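Local coordinates for Glyoxalase/Bleomycin resistance protein/dioxygenase domain (Frankia sp., PDB 2RK0) that is of undetermined specific activity but belongs to the glyoxalase/bleomycin resistance/dioxygenase superfamily, whose members include metal-dependent enzymes and drug-binding resistance proteins, at residues A[18-23]-A[114-118]. Residues are numbered along the deposited sequence; the frame is centred on the assembly and turned at random.
Sequences ISCRWY and FRDAD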
ATOM      1  N   ILE A  18      11.807  13.137  -9.487  1.00 23.54           N
ATOM      2  CA  ILE A  18      12.626  11.936  -9.586  1.00 22.11           C
ATOM      3  C   ILE A  18      11.743  10.695  -9.533  1.00 21.31           C
ATOM      4  O   ILE A  18      11.935   9.756 -10.303  1.00 22.22           O
ATOM      5  CB  ILE A  18      13.690  11.890  -8.464  1.00 22.15           C
ATOM      6  CG1 ILE A  18      14.737  12.984  -8.715  1.00 23.57           C
ATOM      7  CG2 ILE A  18      14.361  10.517  -8.420  1.00 23.84           C
ATOM      8  CD1 ILE A  18      15.913  12.955  -7.767  1.00 26.23           C
ATOM      9  N   SER A  19      10.763  10.703  -8.637  1.00 19.81           N
ATOM     10  CA  SER A  19       9.852   9.567  -8.493  1.00 20.71           C
ATOM     11  C   SER A  19       8.938   9.373  -9.705  1.00 20.65           C
ATOM     12  O   SER A  19       8.682   8.244 -10.126  1.00 21.57           O
ATOM     13  CB  SER A  19       9.013   9.738  -7.228  1.00 20.67           C
ATOM     14  OG  SER A  19       9.827   9.633  -6.077  1.00 24.29           O
ATOM     15  N   CYS A  20       8.445  10.475 -10.262  1.00 21.22           N
ATOM     16  CA  CYS A  20       7.572  10.393 -11.424  1.00 20.62           C
ATOM     17  C   CYS A  20       8.301   9.680 -12.544  1.00 20.46           C
ATOM     18  O   CYS A  20       7.751   8.791 -13.182  1.00 20.68           O
ATOM     19  CB  CYS A  20       7.156  11.788 -11.885  1.00 22.32           C
ATOM     20  SG  CYS A  20       5.976  12.591 -10.787  1.00 23.72           S
ATOM     21  N   ARG A  21       9.543  10.081 -12.789  1.00 21.10           N
ATOM     22  CA  ARG A  21      10.332   9.449 -13.834  1.00 22.26           C
ATOM     23  C   ARG A  21      10.609   7.978 -13.504  1.00 20.93           C
ATOM     24  O   ARG A  21      10.561   7.117 -14.383  1.00 20.08           O
ATOM     25  CB  ARG A  21      11.652  10.196 -14.025  1.00 25.41           C
ATOM     26  CG  ARG A  21      11.519  11.518 -14.768  1.00 28.72           C
ATOM     27  CD  ARG A  21      12.895  12.068 -15.124  1.00 34.36           C
ATOM     28  NE  ARG A  21      13.546  12.723 -13.993  1.00 37.72           N
ATOM     29  CZ  ARG A  21      13.284  13.967 -13.604  1.00 40.79           C
ATOM     30  NH1 ARG A  21      12.385  14.694 -14.258  1.00 42.12           N
ATOM     31  NH2 ARG A  21      13.917  14.484 -12.559  1.00 42.10           N
ATOM     32  N   TRP A  22      10.885   7.690 -12.237  1.00 19.38           N
ATOM     33  CA  TRP A  22      11.170   6.320 -11.839  1.00 17.85           C
ATOM     34  C   TRP A  22       9.959   5.419 -12.071  1.00 17.22           C
ATOM     35  O   TRP A  22      10.065   4.362 -12.688  1.00 17.29           O
ATOM     36  CB  TRP A  22      11.555   6.249 -10.360  1.00 20.54           C
ATOM     37  CG  TRP A  22      12.141   4.916  -9.980  1.00 20.29           C
ATOM     38  CD1 TRP A  22      13.463   4.572 -10.000  1.00 20.72           C
ATOM     39  CD2 TRP A  22      11.425   3.735  -9.588  1.00 18.93           C
ATOM     40  NE1 TRP A  22      13.614   3.253  -9.647  1.00 19.43           N
ATOM     41  CE2 TRP A  22      12.383   2.715  -9.387  1.00 19.08           C
ATOM     42  CE3 TRP A  22      10.068   3.438  -9.384  1.00 18.80           C
ATOM     43  CZ2 TRP A  22      12.031   1.418  -8.994  1.00 16.52           C
ATOM     44  CZ3 TRP A  22       9.720   2.147  -8.992  1.00 18.21           C
ATOM     45  CH2 TRP A  22      10.700   1.156  -8.802  1.00 15.40           C
ATOM     46  N   TYR A  23       8.804   5.832 -11.569  1.00 16.81           N
ATOM     47  CA  TYR A  23       7.620   5.016 -11.740  1.00 16.64           C
ATOM     48  C   TYR A  23       7.206   4.884 -13.204  1.00 18.26           C
ATOM     49  O   TYR A  23       6.765   3.818 -13.638  1.00 18.56           O
ATOM     50  CB  TYR A  23       6.470   5.568 -10.891  1.00 14.97           C
ATOM     51  CG  TYR A  23       6.573   5.133  -9.447  1.00 15.14           C
ATOM     52  CD1 TYR A  23       7.408   5.795  -8.546  1.00 14.95           C
ATOM     53  CD2 TYR A  23       5.918   3.984  -9.012  1.00 15.91           C
ATOM     54  CE1 TYR A  23       7.592   5.311  -7.240  1.00 16.69           C
ATOM     55  CE2 TYR A  23       6.094   3.494  -7.725  1.00 16.56           C
ATOM     56  CZ  TYR A  23       6.929   4.152  -6.843  1.00 16.79           C
ATOM     57  OH  TYR A  23       7.118   3.625  -5.584  1.00 18.70           O
ATOM     58  N   PHE A 114      11.959  -5.421  -5.122  1.00 14.62           N
ATOM     59  CA  PHE A 114      12.739  -4.268  -5.550  1.00 15.47           C
ATOM     60  C   PHE A 114      12.392  -3.007  -4.759  1.00 16.30           C
ATOM     61  O   PHE A 114      11.429  -2.981  -3.985  1.00 16.26           O
ATOM     62  CB  PHE A 114      12.546  -4.046  -7.061  1.00 16.50           C
ATOM     63  CG  PHE A 114      11.105  -3.836  -7.478  1.00 15.83           C
ATOM     64  CD1 PHE A 114      10.646  -2.563  -7.823  1.00 16.07           C
ATOM     65  CD2 PHE A 114      10.216  -4.907  -7.545  1.00 17.59           C
ATOM     66  CE1 PHE A 114       9.321  -2.354  -8.238  1.00 15.92           C
ATOM     67  CE2 PHE A 114       8.886  -4.717  -7.955  1.00 16.56           C
ATOM     68  CZ  PHE A 114       8.440  -3.438  -8.303  1.00 14.68           C
ATOM     69  N   ARG A 115      13.188  -1.962  -4.952  1.00 17.55           N
ATOM     70  CA  ARG A 115      12.978  -0.707  -4.241  1.00 17.89           C
ATOM     71  C   ARG A 115      12.850   0.444  -5.222  1.00 17.98           C
ATOM     72  O   ARG A 115      13.429   0.405  -6.301  1.00 17.54           O
ATOM     73  CB  ARG A 115      14.166  -0.422  -3.323  1.00 18.58           C
ATOM     74  CG  ARG A 115      14.527  -1.551  -2.392  1.00 20.75           C
ATOM     75  CD  ARG A 115      13.575  -1.626  -1.234  1.00 23.36           C
ATOM     76  NE  ARG A 115      13.983  -2.650  -0.280  1.00 25.08           N
ATOM     77  CZ  ARG A 115      13.954  -2.488   1.039  1.00 26.76           C
ATOM     78  NH1 ARG A 115      13.537  -1.335   1.550  1.00 24.97           N
ATOM     79  NH2 ARG A 115      14.333  -3.477   1.843  1.00 24.15           N
ATOM     80  N   ASP A 116      12.100   1.473  -4.853  1.00 16.46           N
ATOM     81  CA  ASP A 116      11.982   2.608  -5.748  1.00 17.33           C
ATOM     82  C   ASP A 116      13.072   3.606  -5.393  1.00 16.05           C
ATOM     83  O   ASP A 116      13.939   3.308  -4.566  1.00 15.37           O
ATOM     84  CB  ASP A 116      10.587   3.239  -5.668  1.00 16.93           C
ATOM     85  CG  ASP A 116      10.331   3.988  -4.367  1.00 19.89           C
ATOM     86  OD1 ASP A 116      11.211   4.046  -3.473  1.00 16.41           O
ATOM     87  OD2 ASP A 116       9.216   4.529  -4.256  1.00 16.93           O
ATOM     88  N   ALA A 117      13.036   4.778  -6.015  1.00 15.86           N
ATOM     89  CA  ALA A 117      14.046   5.806  -5.780  1.00 16.49           C
ATOM     90  C   ALA A 117      14.216   6.201  -4.309  1.00 18.17           C
ATOM     91  O   ALA A 117      15.278   6.673  -3.913  1.00 18.48           O
ATOM     92  CB  ALA A 117      13.730   7.033  -6.620  1.00 17.06           C
ATOM     93  N   ASP A 118      13.173   6.008  -3.504  1.00 18.63           N
ATOM     94  CA  ASP A 118      13.239   6.330  -2.079  1.00 19.44           C
ATOM     95  C   ASP A 118      13.452   5.084  -1.220  1.00 18.91           C
ATOM     96  O   ASP A 118      13.287   5.112  -0.001  1.00 18.29           O
ATOM     97  CB  ASP A 118      11.960   7.048  -1.653  1.00 22.04           C
ATOM     98  CG  ASP A 118      11.939   8.489  -2.098  1.00 24.73           C
ATOM     99  OD1 ASP A 118      12.462   9.337  -1.352  1.00 26.82           O
ATOM    100  OD2 ASP A 118      11.424   8.773  -3.199  1.00 28.38           O
TER
HETATM  101  O   HOH W   1      12.146  10.880  -4.641  1.00 15.51           O
HETATM  102  O   HOH W   2      10.246   7.064  -4.936  1.00 22.28           O
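A buried carboxylate is commonly satisfied by several hydrogen-bond donors, its two oxygens serving different partners, and D116, in the turn after strand 109-115, is a clear example where residues 114-118 meet helix residues 18-23. The direct polar link runs from Y23 OH to D116 OD2, at a short 2.6 Å. The same carboxylate shapes the turn: D116 OD1 accepts from D118 N at 2.8 Å, forming an Asx turn, and also receives I120 N, so one aspartate serves both the helix and its own loop.

Water extends this polar patch. S19 OG and D118 OD2, 3.4 Å apart but poorly aligned for a direct bond, are bridged by two waters, one of which also donates weakly to D116 OD2; the other carboxylate oxygen of D118 is taken by R14 N.

Apolar contact centres on W22. D116 CA lies over its six-membered ring, 3.6 Å from the centroid, in a CH-π contact, while W22 CH2 meets F114 CE1 edge to edge at 3.8 Å. Further out, I18 CG2 touches A117 CB at 4.0 Å.

Helix 16-27 thus joins the two βαβββ modules characteristic of this superfamily: S19, C20 and Y23 pack on L55 of strand 52-58 in its own module, and Y23 also reaches L122 of strand 121-127, next to strand 109-115 in the second.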